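PDB 5A8C: carbohydrate binding family 6 from Clostridium thermocellum, which probably hydrolyses alpha-L-arabinofuranosides, releasing arabinose from arabinose-bearing polysaccharides, as an alpha-L-arabinofuranosidase of glycoside hydrolase family 43 built as a five-bladed beta-propeller. Local coordinates for residues V107-Y116 and K189-T197; G233-M241 and Y251-P259. All coordinates share one frame; numbering follows the deposited sequence.

Interaction 1. Residues V107-Y116 and K189-T197; sequences VYRNNKFYLY and KLGNDMIST
Two neighbouring blades of the five-bladed beta-propeller meet here, where the type I turn Gly-191 to Met-194 sets Met-194 against the side chains of the hairpin of strands 104-109 and 112-118. The CB of Met-194 sits over the centre of the Tyr-114 ring, 3.5 Å from its centroid and 9° off the normal, a CH-pi contact. The methionine chain bends twice, about CB-CG and again about CG-SD, which turns its methyl group back to Val-107, with CE 3.8 Å from CG1. Its sulfur lies in the plane of the Arg-109 guanidinium, at the edge, and takes a weak hydrogen bond from NH1. Arg-109 reaches this place fully extended; its NH2 is held by Gly-171 O and makes only a weak bond to Asn-192 OD1, the guanidinium and amide planes standing 59° apart. A water accepts from Arg-109 NH1 and lies 2.8 Å from Asn-192 OD1.

The hydroxyl of Tyr-116 donates to Met-194 O, OH to O 2.7 Å, in the carbonyl plane and on a lone pair, while Leu-190 CD1 packs 3.6 Å from the same OH. At the outer end, Asn-110 uses ND2 twice within its amide plane: one N-H goes to Asn-192 O (3.1 Å, 167°), the other almost straight to Tyr-114 OH (3.2 Å), which fixes the amide's rotation. Another water joins Tyr-114 OH to Asp-193 O. The turn is stiffened by Asp-193 OD1, which accepts from Ile-195 N in an Asx turn and from Ser-196 OG, on opposite faces of its carboxylate.

Strand 124-129 touches Tyr-114, Tyr-116 and Ile-195 through Val-126 and Val-128, and strands 164-167 and 173-178 of the next blade pack on Val-107, Arg-109 and Met-194.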
loop_
_atom_site.group_PDB
_atom_site.type_symbol
_atom_site.label_atom_id
_atom_site.label_comp_id
_atom_site.label_asym_id
_atom_site.label_seq_id
_atom_site.Cartn_x
_atom_site.Cartn_y
_atom_site.Cartn_z
ATOM N N VAL A 107 8.401 5.821 -1.012
ATOM C CA VAL A 107 9.779 5.623 -0.517
ATOM C C VAL A 107 10.464 6.988 -0.548
ATOM O O VAL A 107 10.366 7.726 -1.523
ATOM C CB VAL A 107 10.561 4.613 -1.390
ATOM C CG1 VAL A 107 11.962 4.446 -0.862
ATOM C CG2 VAL A 107 9.855 3.290 -1.416
ATOM N N TYR A 108 11.224 7.272 0.531
ATOM C CA TYR A 108 12.127 8.429 0.597
ATOM C C TYR A 108 13.563 7.923 0.393
ATOM O O TYR A 108 14.028 7.112 1.178
ATOM C CB TYR A 108 11.953 9.132 1.936
ATOM C CG TYR A 108 12.894 10.282 2.203
ATOM C CD1 TYR A 108 12.982 11.373 1.345
ATOM C CD2 TYR A 108 13.706 10.307 3.344
ATOM C CE1 TYR A 108 13.821 12.454 1.600
ATOM C CE2 TYR A 108 14.551 11.374 3.586
ATOM C CZ TYR A 108 14.611 12.439 2.722
ATOM O OH TYR A 108 15.479 13.470 3.005
ATOM N N ARG A 109 14.178 8.349 -0.712
ATOM C CA ARG A 109 15.551 7.888 -1.016
ATOM C C ARG A 109 16.227 8.968 -1.800
ATOM O O ARG A 109 15.561 9.662 -2.594
ATOM C CB ARG A 109 15.524 6.588 -1.835
ATOM C CG ARG A 109 16.886 5.900 -1.890
ATOM C CD ARG A 109 16.896 4.644 -2.673
ATOM N NE ARG A 109 18.155 3.952 -2.469
ATOM C CZ ARG A 109 18.492 2.793 -3.018
ATOM N NH1 ARG A 109 17.687 2.181 -3.838
ATOM N NH2 ARG A 109 19.672 2.266 -2.730
ATOM N N ASN A 110 17.533 9.140 -1.655
ATOM C CA ASN A 110 18.233 10.134 -2.488
ATOM C C ASN A 110 17.700 11.522 -2.257
ATOM O O ASN A 110 17.821 12.353 -3.148
ATOM C CB ASN A 110 18.141 9.811 -4.025
ATOM C CG ASN A 110 18.447 8.352 -4.369
ATOM O OD1 ASN A 110 19.412 7.794 -3.806
ATOM N ND2 ASN A 110 17.643 7.735 -5.289
ATOM N N ASN A 111 17.140 11.784 -1.094
ATOM C CA ASN A 111 16.513 13.043 -0.787
ATOM C C ASN A 111 15.390 13.400 -1.779
ATOM O O ASN A 111 15.068 14.586 -1.986
ATOM C CB ASN A 111 17.503 14.185 -0.693
ATOM C CG ASN A 111 16.981 15.358 0.076
ATOM O OD1 ASN A 111 16.226 15.217 1.049
ATOM N ND2 ASN A 111 17.392 16.505 -0.328
ATOM N N LYS A 112 14.710 12.382 -2.280
ATOM C CA LYS A 112 13.564 12.508 -3.175
ATOM C C LYS A 112 12.499 11.533 -2.704
ATOM O O LYS A 112 12.743 10.628 -1.895
ATOM C CB LYS A 112 13.938 12.221 -4.644
ATOM C CG LYS A 112 14.898 13.254 -5.212
ATOM C CD LYS A 112 15.341 12.962 -6.657
ATOM C CE LYS A 112 16.645 13.704 -6.927
ATOM N NZ LYS A 112 17.746 13.128 -6.117
ATOM N N PHE A 113 11.301 11.713 -3.239
ATOM C CA PHE A 113 10.154 10.902 -2.919
ATOM C C PHE A 113 9.694 10.175 -4.182
ATOM O O PHE A 113 9.506 10.795 -5.228
ATOM C CB PHE A 113 9.012 11.777 -2.380
ATOM C CG PHE A 113 9.395 12.466 -1.083
ATOM C CD1 PHE A 113 10.120 13.640 -1.129
ATOM C CD2 PHE A 113 9.139 11.866 0.110
ATOM C CE1 PHE A 113 10.579 14.239 0.045
ATOM C CE2 PHE A 113 9.580 12.472 1.307
ATOM C CZ PHE A 113 10.320 13.651 1.233
ATOM N N TYR A 114 9.550 8.856 -4.038
ATOM C CA TYR A 114 9.168 7.980 -5.138
ATOM C C TYR A 114 7.843 7.347 -4.783
ATOM O O TYR A 114 7.713 6.698 -3.728
ATOM C CB TYR A 114 10.243 6.878 -5.348
ATOM C CG TYR A 114 11.560 7.489 -5.692
ATOM C CD1 TYR A 114 11.870 7.805 -7.019
ATOM C CD2 TYR A 114 12.513 7.789 -4.720
ATOM C CE1 TYR A 114 13.045 8.440 -7.341
ATOM C CE2 TYR A 114 13.703 8.410 -5.047
ATOM C CZ TYR A 114 13.984 8.698 -6.370
ATOM O OH TYR A 114 15.200 9.276 -6.643
ATOM N N LEU A 115 6.845 7.592 -5.620
ATOM C CA LEU A 115 5.467 7.189 -5.415
ATOM C C LEU A 115 5.093 6.226 -6.536
ATOM O O LEU A 115 4.918 6.635 -7.667
ATOM C CB LEU A 115 4.607 8.453 -5.434
ATOM C CG LEU A 115 3.142 8.303 -5.111
ATOM C CD1 LEU A 115 2.941 7.896 -3.644
ATOM C CD2 LEU A 115 2.413 9.647 -5.339
ATOM N N TYR A 116 4.999 4.960 -6.191
ATOM C CA TYR A 116 4.672 3.912 -7.174
ATOM C C TYR A 116 3.180 3.695 -7.169
ATOM O O TYR A 116 2.535 3.875 -6.117
ATOM C CB TYR A 116 5.431 2.604 -6.830
ATOM C CG TYR A 116 6.901 2.826 -6.785
ATOM C CD1 TYR A 116 7.542 3.235 -5.627
ATOM C CD2 TYR A 116 7.683 2.611 -7.929
ATOM C CE1 TYR A 116 8.905 3.506 -5.593
ATOM C CE2 TYR A 116 9.045 2.854 -7.894
ATOM C CZ TYR A 116 9.654 3.300 -6.756
ATOM O OH TYR A 116 10.982 3.590 -6.699
ATOM N N LYS A 189 14.141 -6.331 -8.637
ATOM C CA LYS A 189 15.044 -5.285 -8.200
ATOM C C LYS A 189 14.833 -3.994 -8.944
ATOM O O LYS A 189 14.582 -3.979 -10.142
ATOM C CB LYS A 189 16.495 -5.765 -8.385
ATOM C CG LYS A 189 16.839 -6.881 -7.478
ATOM C CD LYS A 189 18.301 -7.335 -7.654
ATOM C CE LYS A 189 18.697 -7.858 -9.046
ATOM N NZ LYS A 189 17.972 -9.096 -9.469
ATOM N N LEU A 190 14.940 -2.875 -8.202
ATOM C CA LEU A 190 15.012 -1.544 -8.791
ATOM C C LEU A 190 16.413 -1.014 -8.712
ATOM O O LEU A 190 17.149 -1.288 -7.756
ATOM C CB LEU A 190 14.053 -0.568 -8.096
ATOM C CG LEU A 190 12.579 -0.978 -8.015
ATOM C CD1 LEU A 190 11.782 0.132 -7.391
ATOM C CD2 LEU A 190 12.040 -1.396 -9.350
ATOM N N GLY A 191 16.797 -0.208 -9.701
ATOM C CA GLY A 191 18.054 0.484 -9.621
ATOM C C GLY A 191 18.082 1.500 -8.501
ATOM O O GLY A 191 17.035 1.931 -7.976
ATOM N N ASN A 192 19.292 1.952 -8.157
ATOM C CA ASN A 192 19.425 2.940 -7.082
ATOM C C ASN A 192 18.706 4.249 -7.435
ATOM O O ASN A 192 18.321 4.968 -6.511
ATOM C CB ASN A 192 20.880 3.225 -6.756
ATOM C CG ASN A 192 21.569 2.059 -6.016
ATOM O OD1 ASN A 192 20.923 1.088 -5.605
ATOM N ND2 ASN A 192 22.856 2.174 -5.840
ATOM N N ASP A 193 18.503 4.550 -8.719
ATOM C CA ASP A 193 17.743 5.736 -9.116
ATOM C C ASP A 193 16.258 5.574 -8.933
ATOM O O ASP A 193 15.526 6.567 -9.124
ATOM C CB ASP A 193 18.083 6.158 -10.541
ATOM C CG ASP A 193 17.640 5.182 -11.672
ATOM O OD1 ASP A 193 16.798 4.289 -11.448
ATOM O OD2 ASP A 193 18.102 5.421 -12.829
ATOM N N MET A 194 15.770 4.391 -8.575
ATOM C CA MET A 194 14.406 4.126 -8.197
ATOM C C MET A 194 13.385 4.263 -9.316
ATOM O O MET A 194 12.180 4.089 -9.110
ATOM C CB MET A 194 13.994 4.954 -6.988
ATOM C CG MET A 194 14.841 4.646 -5.776
ATOM S SD MET A 194 14.679 2.936 -5.178
ATOM C CE MET A 194 13.217 3.098 -4.141
ATOM N N ILE A 195 13.867 4.442 -10.562
ATOM C CA ILE A 195 13.006 4.662 -11.740
ATOM C C ILE A 195 13.374 3.710 -12.869
ATOM O O ILE A 195 12.995 3.944 -14.010
ATOM C CB ILE A 195 13.019 6.141 -12.193
ATOM C CG1 ILE A 195 14.429 6.578 -12.629
ATOM C CG2 ILE A 195 12.455 7.033 -11.116
ATOM C CD1 ILE A 195 14.408 7.880 -13.382
ATOM N N SER A 196 14.047 2.594 -12.523
ATOM C CA SER A 196 14.481 1.587 -13.453
ATOM C C SER A 196 14.452 0.265 -12.743
ATOM O O SER A 196 14.552 0.215 -11.509
ATOM C CB SER A 196 15.898 1.926 -13.912
ATOM O OG SER A 196 16.826 1.963 -12.836
ATOM N N THR A 197 14.339 -0.811 -13.520
ATOM C CA THR A 197 14.467 -2.147 -13.001
ATOM C C THR A 197 15.844 -2.718 -13.330
ATOM O O THR A 197 16.487 -2.257 -14.253
ATOM C CB THR A 197 13.348 -3.053 -13.531
ATOM O OG1 THR A 197 13.402 -3.104 -14.943
ATOM C CG2 THR A 197 11.956 -2.598 -13.125
HETATM O O HOH W 1 18.398 -0.177 -5.524
HETATM O O HOH W 2 20.857 5.657 -4.386
HETATM O O HOH W 3 15.500 9.302 -9.377
#

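Interaction 2. Residues G233-M241 and Y251-P259; sequences GASKIEYMM and YKGVILPQP
Backbone hydrogen bonds pair Ile-237 and Tyr-239 with 252-256 in antiparallel register, interrupted by two classic beta bulges. Ile-237 O accepts from both Ile-255 N (2.8 Å) and Leu-256 N (3.2 Å), which arrive from the same face of its plane, and Ile-237 N returns a bond to Leu-256 O. In the second bulge Lys-252 and Gly-253 both face Tyr-239: Lys-252 N donates to Tyr-239 O, and Gly-253 O accepts from Tyr-239 N. The backbone angles of Gly-253 suit glycine, since a CB would be jammed against the preceding carbonyl.

Among side-chain polar bonds, Tyr-251 OH donates to Glu-238 OE1 over 2.6 Å, on the anti side and 25° out of the carboxylate plane. Arg-208 forms a salt bridge to the same oxygen and Ser-228 OG bonds OE2, so the buried carboxylate is gripped at both oxygens. Gln-258 CG packs 3.6 Å from Ala-234 CB, and the bend at chi2 turns the amide until NE2 meets a lone pair of Ser-235 O at 2.8 Å. Tyr-239 OH is hydrogen-bonded to Ile-314 N, and a water joins it to Lys-252 O.

Apolar packing centres on Tyr-239. Its chi1 of 78° puts CG between the backbone N and the carbonyl carbon, and Lys-252 CB lies over one face of the ring, displaced toward its rim, in a CH-pi contact 3.8 Å from the centroid. Ile-255 CG1 crosses to CD1 of the ring at 3.5 Å, whereas Ile-237 and Leu-256 lie side by side.

The four-stranded antiparallel meander 212-218, 221-228, 237-242, 250-256 is the W-shaped blade of a beta-propeller, with 250-256 an outermost strand.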
loop_
_atom_site.group_PDB
_atom_site.type_symbol
_atom_site.label_atom_id
_atom_site.label_comp_id
_atom_site.label_asym_id
_atom_site.label_seq_id
_atom_site.Cartn_x
_atom_site.Cartn_y
_atom_site.Cartn_z
ATOM N N GLY A 233 -13.589 -16.948 4.282
ATOM C CA GLY A 233 -14.124 -15.792 4.933
ATOM C C GLY A 233 -13.585 -14.561 4.252
ATOM O O GLY A 233 -13.112 -14.573 3.133
ATOM N N ALA A 234 -13.750 -13.451 4.896
ATOM C CA ALA A 234 -13.380 -12.178 4.298
ATOM C C ALA A 234 -11.872 -11.940 4.357
ATOM O O ALA A 234 -11.161 -12.480 5.209
ATOM C CB ALA A 234 -14.141 -11.076 4.983
ATOM N N SER A 235 -11.373 -11.090 3.468
ATOM C CA SER A 235 -9.961 -10.795 3.369
ATOM C C SER A 235 -9.385 -10.266 4.693
ATOM O O SER A 235 -9.956 -9.357 5.311
ATOM C CB SER A 235 -9.764 -9.751 2.287
ATOM O OG SER A 235 -8.408 -9.366 2.129
ATOM N N LYS A 236 -8.244 -10.807 5.078
ATOM C CA LYS A 236 -7.481 -10.376 6.251
ATOM C C LYS A 236 -6.106 -9.936 5.816
ATOM O O LYS A 236 -5.605 -10.411 4.768
ATOM C CB LYS A 236 -7.434 -11.443 7.317
ATOM C CG LYS A 236 -8.787 -11.832 7.881
ATOM C CD LYS A 236 -8.761 -12.804 9.014
ATOM C CE LYS A 236 -10.149 -13.134 9.544
ATOM N NZ LYS A 236 -10.119 -14.113 10.663
ATOM N N ILE A 237 -5.433 -9.151 6.618
ATOM C CA ILE A 237 -4.023 -8.840 6.411
ATOM C C ILE A 237 -3.227 -9.924 7.132
ATOM O O ILE A 237 -3.340 -10.068 8.357
ATOM C CB ILE A 237 -3.639 -7.447 6.908
ATOM C CG1 ILE A 237 -4.534 -6.360 6.352
ATOM C CG2 ILE A 237 -2.160 -7.196 6.606
ATOM C CD1 ILE A 237 -4.664 -6.312 4.823
ATOM N N GLU A 238 -2.489 -10.697 6.352
ATOM C CA GLU A 238 -1.737 -11.844 6.850
ATOM C C GLU A 238 -0.284 -11.666 6.491
ATOM O O GLU A 238 0.094 -10.712 5.811
ATOM C CB GLU A 238 -2.338 -13.140 6.332
ATOM C CG GLU A 238 -3.863 -13.149 6.533
ATOM C CD GLU A 238 -4.570 -14.473 6.352
ATOM O OE1 GLU A 238 -3.983 -15.529 6.687
ATOM O OE2 GLU A 238 -5.723 -14.473 5.931
ATOM N N TYR A 239 0.597 -12.550 7.013
ATOM C CA TYR A 239 2.011 -12.324 6.786
ATOM C C TYR A 239 2.836 -13.587 6.939
ATOM O O TYR A 239 2.433 -14.586 7.535
ATOM C CB TYR A 239 2.571 -11.206 7.696
ATOM C CG TYR A 239 2.848 -11.615 9.131
ATOM C CD1 TYR A 239 1.799 -11.996 9.983
ATOM C CD2 TYR A 239 4.119 -11.639 9.643
ATOM C CE1 TYR A 239 2.044 -12.386 11.274
ATOM C CE2 TYR A 239 4.385 -12.029 10.950
ATOM C CZ TYR A 239 3.323 -12.366 11.769
ATOM O OH TYR A 239 3.616 -12.798 13.046
ATOM N N MET A 240 4.046 -13.442 6.388
ATOM C CA MET A 240 5.114 -14.427 6.449
ATOM C C MET A 240 6.394 -13.766 6.906
ATOM O O MET A 240 6.561 -12.552 6.716
ATOM C CB MET A 240 5.368 -15.058 5.087
ATOM C CG MET A 240 4.156 -15.552 4.335
ATOM S SD MET A 240 4.553 -16.453 2.825
ATOM C CE MET A 240 5.320 -15.279 1.840
ATOM N N MET A 241 7.336 -14.544 7.422
ATOM C CA MET A 241 8.645 -14.051 7.827
ATOM C C MET A 241 9.740 -14.864 7.176
ATOM O O MET A 241 9.578 -16.082 6.941
ATOM C CB MET A 241 8.825 -14.130 9.349
ATOM C CG MET A 241 7.963 -13.136 10.094
ATOM S SD MET A 241 7.926 -13.377 11.883
ATOM C CE MET A 241 9.581 -12.899 12.290
ATOM N N TYR A 251 4.679 -18.811 6.663
ATOM C CA TYR A 251 3.435 -18.138 7.134
ATOM C C TYR A 251 3.422 -18.085 8.633
ATOM O O TYR A 251 3.722 -19.072 9.333
ATOM C CB TYR A 251 2.240 -18.956 6.616
ATOM C CG TYR A 251 0.930 -18.399 7.071
ATOM C CD1 TYR A 251 0.328 -17.359 6.410
ATOM C CD2 TYR A 251 0.310 -18.904 8.221
ATOM C CE1 TYR A 251 -0.873 -16.833 6.858
ATOM C CE2 TYR A 251 -0.897 -18.401 8.688
ATOM C CZ TYR A 251 -1.478 -17.360 8.012
ATOM O OH TYR A 251 -2.655 -16.836 8.495
ATOM N N LYS A 252 2.989 -16.927 9.175
ATOM C CA LYS A 252 2.961 -16.679 10.603
ATOM C C LYS A 252 1.605 -16.276 11.180
ATOM O O LYS A 252 1.456 -16.366 12.396
ATOM C CB LYS A 252 3.983 -15.648 10.988
ATOM C CG LYS A 252 5.412 -16.023 10.678
ATOM C CD LYS A 252 5.915 -17.225 11.436
ATOM C CE LYS A 252 7.355 -17.539 11.078
ATOM N NZ LYS A 252 7.839 -18.784 11.711
ATOM N N GLY A 253 0.642 -15.897 10.364
ATOM C CA GLY A 253 -0.693 -15.573 10.877
ATOM C C GLY A 253 -1.250 -14.295 10.373
ATOM O O GLY A 253 -0.900 -13.770 9.313
ATOM N N VAL A 254 -2.171 -13.741 11.169
ATOM C CA VAL A 254 -2.971 -12.560 10.862
ATOM C C VAL A 254 -2.457 -11.347 11.616
ATOM O O VAL A 254 -2.309 -11.370 12.830
ATOM C CB VAL A 254 -4.461 -12.824 11.232
ATOM C CG1 VAL A 254 -5.277 -11.558 11.093
ATOM C CG2 VAL A 254 -5.035 -13.941 10.357
ATOM N N ILE A 255 -2.211 -10.278 10.877
ATOM C CA ILE A 255 -1.929 -8.960 11.442
ATOM C C ILE A 255 -3.190 -8.173 11.723
ATOM O O ILE A 255 -3.335 -7.561 12.783
ATOM C CB ILE A 255 -1.012 -8.149 10.521
ATOM C CG1 ILE A 255 0.338 -8.855 10.364
ATOM C CG2 ILE A 255 -0.859 -6.723 11.068
ATOM C CD1 ILE A 255 1.292 -8.177 9.417
ATOM N N LEU A 256 -4.123 -8.148 10.783
ATOM C CA LEU A 256 -5.321 -7.301 10.877
ATOM C C LEU A 256 -6.512 -8.078 10.355
ATOM O O LEU A 256 -6.472 -8.534 9.212
ATOM C CB LEU A 256 -5.147 -6.021 10.103
ATOM C CG LEU A 256 -6.241 -4.971 10.319
ATOM C CD1 LEU A 256 -6.121 -4.280 11.674
ATOM C CD2 LEU A 256 -6.199 -3.949 9.189
ATOM N N PRO A 257 -7.522 -8.331 11.166
ATOM C CA PRO A 257 -8.749 -8.946 10.666
ATOM C C PRO A 257 -9.562 -7.934 9.851
ATOM O O PRO A 257 -9.067 -6.861 9.539
ATOM C CB PRO A 257 -9.458 -9.351 11.968
ATOM C CG PRO A 257 -9.136 -8.237 12.873
ATOM C CD PRO A 257 -7.729 -7.825 12.557
ATOM N N GLN A 258 -10.792 -8.292 9.490
ATOM C CA GLN A 258 -11.674 -7.231 8.942
ATOM C C GLN A 258 -11.849 -6.152 10.001
ATOM O O GLN A 258 -12.239 -6.460 11.123
ATOM C CB GLN A 258 -13.040 -7.793 8.597
ATOM C CG GLN A 258 -13.063 -8.524 7.272
ATOM C CD GLN A 258 -13.121 -7.585 6.093
ATOM O OE1 GLN A 258 -13.929 -6.647 6.089
ATOM N NE2 GLN A 258 -12.345 -7.840 5.068
ATOM N N PRO A 259 -11.593 -4.905 9.640
ATOM C CA PRO A 259 -11.903 -3.808 10.585
ATOM C C PRO A 259 -13.392 -3.660 10.764
ATOM O O PRO A 259 -14.177 -4.127 9.919
ATOM C CB PRO A 259 -11.333 -2.585 9.896
ATOM C CG PRO A 259 -10.911 -2.956 8.650
ATOM C CD PRO A 259 -11.060 -4.386 8.378
HETATM O O HOH W 4 1.827 -14.362 14.214
#

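How the interactions relate
Both contacts belong to the one five-bladed propeller but lie on opposite sides of its centre, about 28 Å apart between centres and about 16 Å at nearest atoms, and they share no element. Interaction 1 joins two different sheets and is carried mainly by side chains, with carbonyls of the turn and waters: a methionine set among tyrosines and an arginine. Interaction 2 is mainly the pairing of adjacent strands of one sheet, extended by a loop contact at Gln-258; it buries 823 Å² against 421 Å². Both are partly buried. Interaction 1 has its exposed polar part at Asn-110 and Asn-192, while interaction 2 keeps a buried carboxylate and exposes Lys-252, whose aliphatic chain does the packing.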